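PDB 6C29: putative metal resistance protein from Proteus mirabilis, which probably takes part in disulfide reduction in the periplasm, its N-terminal tandem immunoglobulin-fold domain, crystallised here, priming the partner protein ScsC for disulfide isomerase activity. Local coordinates for residues Pro40-Tyr45 / Ser115-Leu120; Pro94-Ser99 / Trp139-Ala144; His179-Tyr184 / Val231-Tyr236. All coordinates share one frame; numbering follows the deposited sequence. Where two conformers were deposited one is given.

Interaction 1 of 3, residues Pro40-Tyr45 / Ser115-Leu120; sequences PGWKTY and SNVCIL
W42 reaches across to S115, whose CB lies over one face of the indole, 3.6 Å from the centroid of the six-membered ring and only 5° off its normal, a CH-pi contact in almost ideal position. Followed outward from CB, the W42 side chain turns its CG anti to the carbonyl carbon (chi1 -70°), and the contact begins at the ring fusion: CD2 and CE2 lie beneath S115 CB. CE3 and CZ3 also meet the backbone of the loop, CE3 approaching S115 N at 3.6 Å. That N-H is engaged within its own segment, bonded to V117 O in a tight loop. At the far end of the ring CZ3 touches I119 CG1 at 3.9 Å, while CH2 grazes V117 CG1. Y45 makes a second, smaller contact: its CE2 lies 3.7 Å from C118 SG, an oblique sulfur-aromatic approach, and its OH is 3.6 Å from C118 CB. Two waters link the segments: one donates to G41 O and also bonds S115 OG, the other accepts from K43 NZ and donates to S115 O. C118 and nearby C114 are the two cysteines of this domain, which is consistent with a redox-active pair; W42 packs on the turn between them and Y45 on C118. K43 is joined to C114 by backbone hydrogen bonding and W42 stacks on H15; strand 43-45 borders strand 84-88 at the rim of one sheet, and S115-V117 forms the turn from strand 104-114 into the outermost strand 118-128 of another.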
ATOM      1  N   PRO A  40      -5.835  -9.382  16.794  1.00 19.32           N
ATOM      2  CA  PRO A  40      -4.480  -9.128  17.274  1.00 18.53           C
ATOM      3  C   PRO A  40      -3.477 -10.155  16.788  1.00 18.16           C
ATOM      4  O   PRO A  40      -3.744 -11.349  16.774  1.00 19.96           O
ATOM      5  CB  PRO A  40      -4.644  -9.173  18.803  1.00 22.24           C
ATOM      6  CG  PRO A  40      -6.031  -8.689  19.021  1.00 24.01           C
ATOM      7  CD  PRO A  40      -6.832  -9.255  17.877  1.00 22.57           C
ATOM      8  N   GLY A  41      -2.326  -9.649  16.375  1.00 17.98           N
ATOM      9  CA  GLY A  41      -1.237 -10.455  15.892  1.00 20.71           C
ATOM     10  C   GLY A  41      -1.259 -10.693  14.395  1.00 22.09           C
ATOM     11  O   GLY A  41      -0.271 -11.167  13.865  1.00 23.81           O
ATOM     12  N   TRP A  42      -2.347 -10.325  13.719  1.00 17.41           N
ATOM     13  CA  TRP A  42      -2.454 -10.527  12.282  1.00 14.87           C
ATOM     14  C   TRP A  42      -2.344  -9.190  11.549  1.00 14.31           C
ATOM     15  O   TRP A  42      -2.864  -8.161  11.997  1.00 14.32           O
ATOM     16  CB  TRP A  42      -3.787 -11.209  11.913  1.00 13.37           C
ATOM     17  CG  TRP A  42      -3.881 -12.648  12.351  1.00 13.42           C
ATOM     18  CD1 TRP A  42      -4.366 -13.109  13.537  1.00 15.11           C
ATOM     19  CD2 TRP A  42      -3.494 -13.801  11.600  1.00 13.23           C
ATOM     20  NE1 TRP A  42      -4.303 -14.475  13.567  1.00 16.57           N
ATOM     21  CE2 TRP A  42      -3.772 -14.928  12.393  1.00 16.50           C
ATOM     22  CE3 TRP A  42      -2.939 -13.993  10.341  1.00 13.12           C
ATOM     23  CZ2 TRP A  42      -3.511 -16.220  11.961  1.00 17.13           C
ATOM     24  CZ3 TRP A  42      -2.682 -15.275   9.912  1.00 17.12           C
ATOM     25  CH2 TRP A  42      -2.965 -16.371  10.718  1.00 17.16           C
ATOM     26  N   LYS A  43      -1.631  -9.227  10.436  1.00 12.54           N
ATOM     27  CA  LYS A  43      -1.405  -8.084   9.558  1.00 12.98           C
ATOM     28  C   LYS A  43      -1.829  -8.378   8.145  1.00 11.78           C
ATOM     29  O   LYS A  43      -2.034  -9.529   7.788  1.00 12.52           O
ATOM     30  CB  LYS A  43       0.076  -7.702   9.596  1.00 16.01           C
ATOM     31  CG  LYS A  43       0.552  -7.325  11.000  1.00 22.79           C
ATOM     32  CD  LYS A  43       2.017  -7.611  11.229  1.00 27.63           C
ATOM     33  CE  LYS A  43       2.402  -7.421  12.720  1.00 41.36           C
ATOM     34  NZ  LYS A  43       1.992  -8.550  13.615  1.00 44.08           N
ATOM     35  N   THR A  44      -2.016  -7.338   7.342  1.00 11.01           N
ATOM     36  CA  THR A  44      -2.072  -7.533   5.911  1.00 11.17           C
ATOM     37  C   THR A  44      -0.962  -6.693   5.310  1.00 11.22           C
ATOM     38  O   THR A  44      -0.162  -6.129   6.041  1.00 13.28           O
ATOM     39  CB  THR A  44      -3.444  -7.230   5.335  1.00 12.55           C
ATOM     40  OG1 THR A  44      -3.498  -7.614   3.947  1.00 13.85           O
ATOM     41  CG2 THR A  44      -3.857  -5.778   5.493  1.00 13.11           C
ATOM     42  N   TYR A  45      -0.847  -6.752   3.994  1.00 11.28           N
ATOM     43  CA  TYR A  45       0.346  -6.269   3.318  1.00 11.16           C
ATOM     44  C   TYR A  45       0.119  -5.057   2.452  1.00  9.97           C
ATOM     45  O   TYR A  45      -0.963  -4.786   1.972  1.00 11.14           O
ATOM     46  CB  TYR A  45       0.891  -7.362   2.443  1.00 11.97           C
ATOM     47  CG  TYR A  45       1.377  -8.613   3.120  1.00 13.53           C
ATOM     48  CD1 TYR A  45       2.696  -8.739   3.520  1.00 13.93           C
ATOM     49  CD2 TYR A  45       0.527  -9.682   3.300  1.00 16.63           C
ATOM     50  CE1 TYR A  45       3.169  -9.920   4.098  1.00 16.90           C
ATOM     51  CE2 TYR A  45       0.978 -10.855   3.860  1.00 18.03           C
ATOM     52  CZ  TYR A  45       2.309 -10.966   4.252  1.00 18.44           C
ATOM     53  OH  TYR A  45       2.760 -12.136   4.803  1.00 19.46           O
ATOM     54  N   SER A 115       0.618 -13.809  10.248  1.00 14.33           N
ATOM     55  CA  SER A 115       1.042 -13.757  11.623  0.53 20.10           C
ATOM     56  C   SER A 115       2.518 -14.184  11.592  1.00 28.27           C
ATOM     57  O   SER A 115       3.414 -13.331  11.658  1.00 46.16           O
ATOM     58  CB  SER A 115       0.122 -14.618  12.498  0.53 18.74           C
ATOM     59  OG  SER A 115       0.340 -14.415  13.888  0.53 20.10           O
ATOM     60  N   ASN A 116       2.756 -15.466  11.463  1.00 22.72           N
ATOM     61  CA  ASN A 116       4.062 -16.013  11.068  1.00 23.31           C
ATOM     62  C   ASN A 116       3.981 -16.834   9.786  1.00 31.02           C
ATOM     63  O   ASN A 116       4.992 -17.335   9.291  1.00 43.50           O
ATOM     64  CB  ASN A 116       4.622 -16.900  12.166  1.00 27.57           C
ATOM     65  CG  ASN A 116       3.826 -18.182  12.340  1.00 41.35           C
ATOM     66  OD1 ASN A 116       2.589 -18.167  12.421  1.00 42.01           O
ATOM     67  ND2 ASN A 116       4.530 -19.313  12.346  1.00 51.18           N
ATOM     68  N   VAL A 117       2.764 -16.988   9.289  1.00 21.47           N
ATOM     69  CA  VAL A 117       2.437 -17.672   8.037  1.00 16.39           C
ATOM     70  C   VAL A 117       1.595 -16.676   7.292  1.00 15.15           C
ATOM     71  O   VAL A 117       0.923 -15.881   7.936  1.00 16.94           O
ATOM     72  CB  VAL A 117       1.642 -18.989   8.251  1.00 14.64           C
ATOM     73  CG1 VAL A 117       0.498 -18.759   9.220  1.00 15.70           C
ATOM     74  CG2 VAL A 117       1.052 -19.556   6.925  1.00 20.08           C
ATOM     75  N   CYS A 118       1.651 -16.694   5.965  1.00 12.07           N
ATOM     76  CA  CYS A 118       0.834 -15.869   5.119  1.00 12.58           C
ATOM     77  C   CYS A 118      -0.339 -16.719   4.682  1.00 14.43           C
ATOM     78  O   CYS A 118      -0.163 -17.752   4.056  1.00 15.64           O
ATOM     79  CB  CYS A 118       1.600 -15.381   3.907  1.00 13.47           C
ATOM     80  SG  CYS A 118       0.632 -14.403   2.740  1.00 17.12           S
ATOM     81  N   ILE A 119      -1.534 -16.281   5.014  1.00 12.93           N
ATOM     82  CA  ILE A 119      -2.762 -16.961   4.626  1.00 12.76           C
ATOM     83  C   ILE A 119      -3.464 -16.150   3.538  1.00 12.23           C
ATOM     84  O   ILE A 119      -3.597 -14.935   3.651  1.00 12.43           O
ATOM     85  CB  ILE A 119      -3.723 -17.117   5.816  1.00 13.47           C
ATOM     86  CG1 ILE A 119      -3.093 -17.880   6.978  1.00 15.69           C
ATOM     87  CG2 ILE A 119      -5.071 -17.738   5.376  1.00 14.48           C
ATOM     88  CD1 ILE A 119      -2.770 -19.279   6.674  1.00 18.01           C
ATOM     89  N   LEU A 120      -3.937 -16.829   2.494  1.00 11.44           N
ATOM     90  CA  LEU A 120      -4.749 -16.219   1.440  1.00 11.35           C
ATOM     91  C   LEU A 120      -6.193 -16.661   1.578  1.00 12.43           C
ATOM     92  O   LEU A 120      -6.479 -17.871   1.631  1.00 14.34           O
ATOM     93  CB  LEU A 120      -4.199 -16.600   0.065  1.00 13.96           C
ATOM     94  CG  LEU A 120      -2.719 -16.301  -0.141  1.00 20.33           C
ATOM     95  CD1 LEU A 120      -2.254 -16.864  -1.449  1.00 24.66           C
ATOM     96  CD2 LEU A 120      -2.480 -14.816  -0.105  1.00 24.89           C
TER
HETATM   97  O   HOH W   1       1.925 -12.116  15.120  1.00 37.09           O
HETATM   98  O   HOH W   2       2.638 -10.549  11.881  1.00 48.95           O

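Interaction 2 of 3, residues Pro94-Ser99 / Trp139-Ala144; sequences PIELKS and WQYNQA
P94 and A144 bring the backbones nearest, CA to CA 6.5 Å, where strand 94-97 passes helix 139-144 at 111° with the axes 9.5 Å apart. The contact joins a sheet of the first immunoglobulin-fold domain to the short helix 137-145, the only helix of the chain, which follows the last strand of that domain. A144 points its CB at the strand; Y141, about one turn earlier, starts off to the side and reaches it with its ring. The pyrrolidine ring of P94 fits against both: its CB comes 3.5 Å from Y141 CZ, meeting the phenol end of the ring obliquely, and its CG touches A144 CB at 3.9 Å. The CG of Y141 stands anti to the backbone N (chi1 -154°), and the ring extends past P94 until its hydroxyl reaches I95 and E96, near the end of strand 90-97. There E96 CG passes 3.3 Å from Y141 OH; the E96 chain crosses the phenol obliquely, and E96 OE2 is hydrogen-bonded to H70 NE2. I95 points its side chain the other way, onto I58 of strand 57-60 inside the sandwich, so the helix packs on the outer face of the sheet. L33 of the adjoining strand 30-38 extends the apolar surface under Y141 and A144, and K31 makes a cation-pi contact with the Y141 ring. The single hydrogen bond between the segments runs from Y141 OH to I95 O, 3.0 Å long; the carbonyl oxygen lies at the edge of the phenol ring, while the hydroxyl stands well above the carbonyl plane, 71° out of it.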
ATOM      1  N   PRO A  94      -9.189   2.945  -0.235  1.00 10.14           N
ATOM      2  CA  PRO A  94     -10.011   3.608  -1.247  1.00 10.77           C
ATOM      3  C   PRO A  94      -9.642   3.144  -2.648  1.00 12.03           C
ATOM      4  O   PRO A  94      -8.451   3.095  -2.972  1.00 13.75           O
ATOM      5  CB  PRO A  94      -9.689   5.093  -1.062  1.00 10.77           C
ATOM      6  CG  PRO A  94      -8.589   5.165  -0.014  1.00 12.30           C
ATOM      7  CD  PRO A  94      -8.071   3.788   0.194  1.00  9.90           C
ATOM      8  N   ILE A  95     -10.651   2.811  -3.433  1.00 12.88           N
ATOM      9  CA  ILE A  95     -10.513   2.285  -4.771  1.00 13.63           C
ATOM     10  C   ILE A  95     -11.421   3.101  -5.691  1.00 14.60           C
ATOM     11  O   ILE A  95     -12.480   3.571  -5.267  1.00 15.51           O
ATOM     12  CB  ILE A  95     -10.888   0.807  -4.801  1.00 16.28           C
ATOM     13  CG1 ILE A  95      -9.941   0.012  -3.889  1.00 16.20           C
ATOM     14  CG2 ILE A  95     -10.834   0.269  -6.205  1.00 21.42           C
ATOM     15  CD1 ILE A  95     -10.484  -1.316  -3.478  1.00 20.19           C
ATOM     16  N   GLU A  96     -10.965   3.331  -6.914  1.00 14.36           N
ATOM     17  CA  GLU A  96     -11.775   4.017  -7.912  0.64 16.38           C
ATOM     18  C   GLU A  96     -11.777   3.193  -9.187  1.00 17.28           C
ATOM     19  O   GLU A  96     -10.742   2.671  -9.585  1.00 18.19           O
ATOM     20  CB  GLU A  96     -11.244   5.424  -8.177  0.64 19.24           C
ATOM     21  CG  GLU A  96     -11.435   6.381  -6.997  0.64 23.63           C
ATOM     22  CD  GLU A  96     -10.857   7.776  -7.226  0.64 27.43           C
ATOM     23  OE1 GLU A  96     -11.570   8.633  -7.797  0.64 27.81           O
ATOM     24  OE2 GLU A  96      -9.691   8.027  -6.829  0.64 32.14           O
ATOM     25  N   LEU A  97     -12.950   3.113  -9.819  1.00 20.27           N
ATOM     26  CA  LEU A  97     -13.160   2.372 -11.064  1.00 22.00           C
ATOM     27  C   LEU A  97     -13.886   3.283 -12.043  1.00 20.71           C
ATOM     28  O   LEU A  97     -14.697   4.109 -11.636  1.00 22.65           O
ATOM     29  CB  LEU A  97     -14.020   1.107 -10.892  1.00 25.27           C
ATOM     30  CG  LEU A  97     -13.659   0.048  -9.876  1.00 28.95           C
ATOM     31  CD1 LEU A  97     -14.708  -1.028  -9.944  1.00 34.73           C
ATOM     32  CD2 LEU A  97     -12.295  -0.544 -10.147  1.00 31.86           C
ATOM     33  N   LYS A  98     -13.524   3.170 -13.315  1.00 27.05           N
ATOM     34  CA  LYS A  98     -14.225   3.866 -14.407  1.00 37.53           C
ATOM     35  C   LYS A  98     -14.876   2.881 -15.373  1.00 43.23           C
ATOM     36  O   LYS A  98     -14.537   1.697 -15.398  1.00 41.14           O
ATOM     37  CB  LYS A  98     -13.286   4.816 -15.143  1.00 45.43           C
ATOM     38  CG  LYS A  98     -12.860   6.000 -14.297  1.00 54.30           C
ATOM     39  CD  LYS A  98     -11.982   6.931 -15.086  1.00 61.33           C
ATOM     40  CE  LYS A  98     -11.552   8.125 -14.256  1.00 66.93           C
ATOM     41  NZ  LYS A  98     -10.558   8.921 -15.017  1.00 69.70           N
ATOM     42  N   SER A  99     -15.884   3.365 -16.088  1.00 52.12           N
ATOM     43  CA  SER A  99     -16.557   2.585 -17.123  1.00 54.41           C
ATOM     44  C   SER A  99     -17.130   1.278 -16.612  1.00 47.81           C
ATOM     45  O   SER A  99     -16.937   0.215 -17.222  1.00 51.51           O
ATOM     46  CB  SER A  99     -15.572   2.278 -18.258  1.00 57.54           C
ATOM     47  OG  SER A  99     -14.933   3.454 -18.708  1.00 58.73           O
ATOM     48  N   TRP A 139     -17.529  11.102   3.908  1.00 15.48           N
ATOM     49  CA  TRP A 139     -16.656  11.311   5.053  1.00 13.63           C
ATOM     50  C   TRP A 139     -15.700  10.144   5.239  1.00 14.38           C
ATOM     51  O   TRP A 139     -14.495  10.369   5.475  1.00 13.24           O
ATOM     52  CB  TRP A 139     -17.479  11.503   6.326  1.00 14.33           C
ATOM     53  CG  TRP A 139     -16.660  11.659   7.579  1.00 16.10           C
ATOM     54  CD1 TRP A 139     -16.038  12.798   8.040  1.00 16.85           C
ATOM     55  CD2 TRP A 139     -16.386  10.633   8.549  1.00 14.59           C
ATOM     56  NE1 TRP A 139     -15.384  12.526   9.233  1.00 14.66           N
ATOM     57  CE2 TRP A 139     -15.582  11.212   9.562  1.00 14.25           C
ATOM     58  CE3 TRP A 139     -16.733   9.288   8.656  1.00 16.71           C
ATOM     59  CZ2 TRP A 139     -15.152  10.489  10.691  1.00 14.43           C
ATOM     60  CZ3 TRP A 139     -16.286   8.569   9.776  1.00 17.31           C
ATOM     61  CH2 TRP A 139     -15.512   9.179  10.770  1.00 16.12           C
ATOM     62  N   GLN A 140     -16.215   8.915   5.197  1.00 13.77           N
ATOM     63  CA  GLN A 140     -15.354   7.747   5.322  1.00 14.72           C
ATOM     64  C   GLN A 140     -14.311   7.744   4.215  1.00 12.84           C
ATOM     65  O   GLN A 140     -13.164   7.455   4.491  1.00 11.77           O
ATOM     66  CB  GLN A 140     -16.155   6.425   5.285  1.00 16.58           C
ATOM     67  CG  GLN A 140     -17.006   6.119   6.547  1.00 26.62           C
ATOM     68  CD  GLN A 140     -17.186   4.604   6.745  1.00 37.92           C
ATOM     69  OE1 GLN A 140     -16.815   3.794   5.879  1.00 42.50           O
ATOM     70  NE2 GLN A 140     -17.729   4.221   7.893  1.00 41.80           N
ATOM     71  N   TYR A 141     -14.699   8.106   2.995  1.00 13.44           N
ATOM     72  CA  TYR A 141     -13.758   8.086   1.868  1.00 13.09           C
ATOM     73  C   TYR A 141     -12.664   9.138   2.094  1.00 14.20           C
ATOM     74  O   TYR A 141     -11.473   8.869   1.853  1.00 13.35           O
ATOM     75  CB  TYR A 141     -14.480   8.356   0.532  1.00 13.80           C
ATOM     76  CG  TYR A 141     -13.755   7.749  -0.616  1.00 13.63           C
ATOM     77  CD1 TYR A 141     -12.697   8.386  -1.213  1.00 14.09           C
ATOM     78  CD2 TYR A 141     -14.136   6.505  -1.105  1.00 13.71           C
ATOM     79  CE1 TYR A 141     -12.033   7.789  -2.231  1.00 14.83           C
ATOM     80  CE2 TYR A 141     -13.476   5.898  -2.117  1.00 15.71           C
ATOM     81  CZ  TYR A 141     -12.437   6.550  -2.695  1.00 15.67           C
ATOM     82  OH  TYR A 141     -11.721   5.989  -3.738  1.00 17.21           O
ATOM     83  N   ASN A 142     -13.039  10.342   2.514  1.00 14.58           N
ATOM     84  CA  ASN A 142     -12.049  11.387   2.759  1.00 15.46           C
ATOM     85  C   ASN A 142     -11.138  11.054   3.928  1.00 14.45           C
ATOM     86  O   ASN A 142      -9.950  11.360   3.886  1.00 14.63           O
ATOM     87  CB  ASN A 142     -12.736  12.716   2.960  1.00 16.94           C
ATOM     88  CG  ASN A 142     -13.285  13.278   1.660  1.00 22.56           C
ATOM     89  OD1 ASN A 142     -12.833  12.924   0.571  1.00 23.72           O
ATOM     90  ND2 ASN A 142     -14.255  14.168   1.773  1.00 23.78           N
ATOM     91  N   GLN A 143     -11.682  10.457   4.970  1.00 13.72           N
ATOM     92  CA  GLN A 143     -10.855   9.997   6.081  1.00 12.79           C
ATOM     93  C   GLN A 143      -9.820   8.977   5.614  1.00 12.27           C
ATOM     94  O   GLN A 143      -8.660   9.037   6.018  1.00 13.22           O
ATOM     95  CB  GLN A 143     -11.723   9.360   7.193  1.00 14.13           C
ATOM     96  CG  GLN A 143     -12.620  10.295   8.015  1.00 16.27           C
ATOM     97  CD  GLN A 143     -11.831  11.241   8.897  1.00 20.22           C
ATOM     98  OE1 GLN A 143     -11.226  10.806   9.879  1.00 27.91           O
ATOM     99  NE2 GLN A 143     -11.806  12.508   8.544  1.00 24.18           N
ATOM    100  N   ALA A 144     -10.216   8.073   4.721  1.00 11.79           N
ATOM    101  CA  ALA A 144      -9.307   7.080   4.198  1.00 10.76           C
ATOM    102  C   ALA A 144      -8.253   7.688   3.286  1.00 10.61           C
ATOM    103  O   ALA A 144      -7.075   7.308   3.356  1.00 11.53           O
ATOM    104  CB  ALA A 144     -10.086   6.019   3.447  1.00 12.62           C
TER

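Interaction 3 of 3, residues His179-Tyr184 / Val231-Tyr236; sequences HQPNIY and VTDDGY
Edge strand 182-186 of the second immunoglobulin-fold domain pairs antiparallel with strand 226-233, N182 and T232 forming a hydrogen-bonded pair just before the type I' turn D233-Y236. N182 N binds T232 O at 3.1 Å and T232 N returns the bond to N182 O, while P181 CA adds a CH...O contact to T232 O. At the end of strand 226-233 the D233 side chain continues the contact to the loop before strand 182-186: CG is anti to the backbone N (chi1 -160°), and the carboxylate receives two backbone N-H groups, OD2 from H179 N on its syn lone pair at 2.8 Å and OD1 from Q180 N at 2.8 Å. Next to it, H179 ND1 donates to the syn lone pair of D234 OD2 at 2.6 Å, the oxygen lying in the imidazole plane although the carboxylate itself is turned 54° from the ring. One water links Q180 O, N182 ND2 and T232 OG1, and another joins T232 OG1 to Y184 OH. R173 forms salt bridges to both D233 and D234. The bond to D234 needs a hydrogen on H179 ND1; the carboxylates could favour a positively charged H179, though R173 nearby would work against this.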
ATOM      1  N   HIS A 179      12.761  14.518  11.968  1.00 12.82           N
ATOM      2  CA  HIS A 179      12.512  14.182  13.353  1.00 12.55           C
ATOM      3  C   HIS A 179      12.487  12.683  13.614  1.00 13.09           C
ATOM      4  O   HIS A 179      13.333  12.159  14.333  1.00 13.91           O
ATOM      5  CB  HIS A 179      11.194  14.848  13.792  1.00 13.98           C
ATOM      6  CG  HIS A 179      11.244  16.337  13.684  1.00 16.46           C
ATOM      7  ND1 HIS A 179      10.381  17.063  12.889  1.00 23.15           N
ATOM      8  CD2 HIS A 179      12.107  17.237  14.212  1.00 16.80           C
ATOM      9  CE1 HIS A 179      10.685  18.347  12.969  1.00 23.39           C
ATOM     10  NE2 HIS A 179      11.726  18.483  13.775  1.00 18.93           N
ATOM     11  N   GLN A 180      11.514  11.989  13.042  1.00 12.62           N
ATOM     12  CA  GLN A 180      11.411  10.548  13.167  0.56 13.08           C
ATOM     13  C   GLN A 180      11.001   9.936  11.851  1.00 11.89           C
ATOM     14  O   GLN A 180       9.902   9.401  11.740  1.00 14.25           O
ATOM     15  CB  GLN A 180      10.388  10.160  14.257  0.56 15.23           C
ATOM     16  CG  GLN A 180      10.777  10.585  15.664  0.56 16.69           C
ATOM     17  CD  GLN A 180       9.821  10.063  16.708  0.56 19.92           C
ATOM     18  OE1 GLN A 180       9.350  10.814  17.555  0.56 23.77           O
ATOM     19  NE2 GLN A 180       9.550   8.758  16.664  0.56 18.42           N
ATOM     20  N   PRO A 181      11.855  10.002  10.844  1.00  9.56           N
ATOM     21  CA  PRO A 181      11.472   9.513   9.528  1.00 10.60           C
ATOM     22  C   PRO A 181      11.400   8.024   9.412  1.00  9.77           C
ATOM     23  O   PRO A 181      12.072   7.282  10.128  1.00 12.62           O
ATOM     24  CB  PRO A 181      12.568  10.061   8.632  1.00 13.18           C
ATOM     25  CG  PRO A 181      13.749  10.204   9.533  1.00 13.72           C
ATOM     26  CD  PRO A 181      13.179  10.642  10.850  1.00 11.55           C
ATOM     27  N   ASN A 182      10.563   7.590   8.482  1.00 11.14           N
ATOM     28  CA  ASN A 182      10.530   6.208   8.050  1.00 10.29           C
ATOM     29  C   ASN A 182      10.504   6.211   6.543  1.00 10.42           C
ATOM     30  O   ASN A 182      10.078   7.190   5.922  1.00 10.62           O
ATOM     31  CB  ASN A 182       9.310   5.454   8.598  1.00 13.46           C
ATOM     32  CG  ASN A 182       9.467   5.111  10.037  1.00 19.51           C
ATOM     33  OD1 ASN A 182      10.223   4.214  10.387  1.00 21.72           O
ATOM     34  ND2 ASN A 182       8.769   5.839  10.889  1.00 21.78           N
ATOM     35  N   ILE A 183      10.949   5.104   5.963  1.00 10.93           N
ATOM     36  CA  ILE A 183      10.906   4.908   4.525  1.00 11.66           C
ATOM     37  C   ILE A 183      10.458   3.479   4.208  1.00 11.12           C
ATOM     38  O   ILE A 183      10.827   2.514   4.884  1.00 13.88           O
ATOM     39  CB  ILE A 183      12.257   5.226   3.869  1.00 14.18           C
ATOM     40  CG1 ILE A 183      12.118   5.274   2.343  1.00 18.95           C
ATOM     41  CG2 ILE A 183      13.288   4.222   4.281  1.00 15.88           C
ATOM     42  CD1 ILE A 183      13.329   5.941   1.657  1.00 23.53           C
ATOM     43  N   TYR A 184       9.647   3.382   3.165  1.00  8.85           N
ATOM     44  CA  TYR A 184       9.047   2.144   2.690  1.00 10.14           C
ATOM     45  C   TYR A 184       9.278   2.076   1.201  1.00 11.06           C
ATOM     46  O   TYR A 184       8.806   2.919   0.462  1.00  9.91           O
ATOM     47  CB  TYR A 184       7.560   2.125   3.016  1.00  9.93           C
ATOM     48  CG  TYR A 184       7.315   2.462   4.464  1.00  9.89           C
ATOM     49  CD1 TYR A 184       7.476   1.506   5.439  1.00  9.39           C
ATOM     50  CD2 TYR A 184       6.928   3.718   4.840  1.00  9.23           C
ATOM     51  CE1 TYR A 184       7.293   1.804   6.781  1.00 10.65           C
ATOM     52  CE2 TYR A 184       6.715   4.045   6.171  1.00 10.18           C
ATOM     53  CZ  TYR A 184       6.895   3.081   7.148  1.00 10.79           C
ATOM     54  OH  TYR A 184       6.681   3.374   8.480  1.00 12.85           O
ATOM     55  N   VAL A 231       8.158   8.117   2.068  1.00  8.55           N
ATOM     56  CA  VAL A 231       8.864   8.612   3.224  1.00  8.60           C
ATOM     57  C   VAL A 231       7.875   9.379   4.081  1.00  9.29           C
ATOM     58  O   VAL A 231       7.019  10.100   3.560  1.00 10.54           O
ATOM     59  CB  VAL A 231      10.074   9.488   2.800  1.00 12.89           C
ATOM     60  CG1 VAL A 231       9.671  10.628   1.844  1.00 14.68           C
ATOM     61  CG2 VAL A 231      10.792  10.046   4.007  1.00 12.78           C
ATOM     62  N   THR A 232       7.954   9.170   5.392  1.00 10.10           N
ATOM     63  CA  THR A 232       7.061   9.802   6.340  1.00 11.23           C
ATOM     64  C   THR A 232       7.855  10.522   7.406  1.00 11.66           C
ATOM     65  O   THR A 232       8.967  10.107   7.737  1.00 12.09           O
ATOM     66  CB  THR A 232       6.133   8.790   7.006  1.00 12.15           C
ATOM     67  OG1 THR A 232       6.888   7.909   7.842  1.00 12.95           O
ATOM     68  CG2 THR A 232       5.353   7.976   5.957  1.00 12.00           C
ATOM     69  N   ASP A 233       7.278  11.583   7.953  1.00 10.29           N
ATOM     70  CA  ASP A 233       7.784  12.257   9.144  1.00 10.58           C
ATOM     71  C   ASP A 233       6.674  13.208   9.609  1.00 11.48           C
ATOM     72  O   ASP A 233       5.962  13.764   8.779  1.00 11.51           O
ATOM     73  CB  ASP A 233       9.083  13.006   8.868  1.00 12.30           C
ATOM     74  CG  ASP A 233       9.858  13.300  10.120  1.00 15.76           C
ATOM     75  OD1 ASP A 233       9.550  12.744  11.190  1.00 14.57           O
ATOM     76  OD2 ASP A 233      10.811  14.077  10.009  1.00 16.65           O
ATOM     77  N   ASP A 234       6.548  13.373  10.926  1.00 13.61           N
ATOM     78  CA  ASP A 234       5.632  14.359  11.516  1.00 15.03           C
ATOM     79  C   ASP A 234       4.211  14.199  10.996  1.00 17.37           C
ATOM     80  O   ASP A 234       3.505  15.183  10.777  1.00 19.41           O
ATOM     81  CB  ASP A 234       6.153  15.762  11.239  1.00 18.07           C
ATOM     82  CG  ASP A 234       7.480  16.030  11.948  1.00 24.79           C
ATOM     83  OD1 ASP A 234       7.646  15.569  13.093  1.00 25.77           O
ATOM     84  OD2 ASP A 234       8.381  16.619  11.324  1.00 29.05           O
ATOM     85  N   GLY A 235       3.799  12.962  10.763  1.00 18.95           N
ATOM     86  CA  GLY A 235       2.434  12.713  10.320  1.00 21.30           C
ATOM     87  C   GLY A 235       2.148  13.011   8.850  1.00 21.18           C
ATOM     88  O   GLY A 235       0.989  12.926   8.406  1.00 21.94           O
ATOM     89  N   TYR A 236       3.187  13.368   8.104  1.00 17.03           N
ATOM     90  CA  TYR A 236       3.097  13.578   6.671  1.00 13.34           C
ATOM     91  C   TYR A 236       3.666  12.406   5.942  1.00 12.41           C
ATOM     92  O   TYR A 236       4.633  11.824   6.395  1.00 14.66           O
ATOM     93  CB  TYR A 236       3.860  14.839   6.270  1.00 16.65           C
ATOM     94  CG  TYR A 236       3.475  15.455   4.942  1.00 22.40           C
ATOM     95  CD1 TYR A 236       4.009  14.990   3.735  1.00 20.37           C
ATOM     96  CD2 TYR A 236       2.590  16.524   4.898  1.00 26.53           C
ATOM     97  CE1 TYR A 236       3.650  15.589   2.481  1.00 20.19           C
ATOM     98  CE2 TYR A 236       2.235  17.125   3.692  1.00 28.34           C
ATOM     99  CZ  TYR A 236       2.766  16.658   2.494  1.00 25.42           C
ATOM    100  OH  TYR A 236       2.399  17.285   1.322  1.00 25.35           O
TER
HETATM  101  O   HOH W   3       7.546   8.691  10.316  1.00 19.06           O
HETATM  102  O   HOH W   4       5.446   5.843   8.890  1.00 13.88           O

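How the interactions relate
Interactions 1 and 2 belong to the first of two tandem immunoglobulin-fold domains, and interaction 3 to the second. Along the chain the segments of interactions 1 and 2 alternate, 40-45, 94-99, 115-120, 139-144, and strand 118-128 of the former leads into helix 137-145 of the latter; interaction 3 follows wholly afterwards. The three centres are 24 to 25 Å apart, and the nearest atoms of any two contacts about 10 to 11 Å, without touching. Interaction 1 thus marks the probable redox end of the first domain, interaction 2 seats the helix near the inter-domain connection, and interaction 3 pairs an outer strand with its neighbour where T232 and Y184 touch S73 and P74 of the first domain.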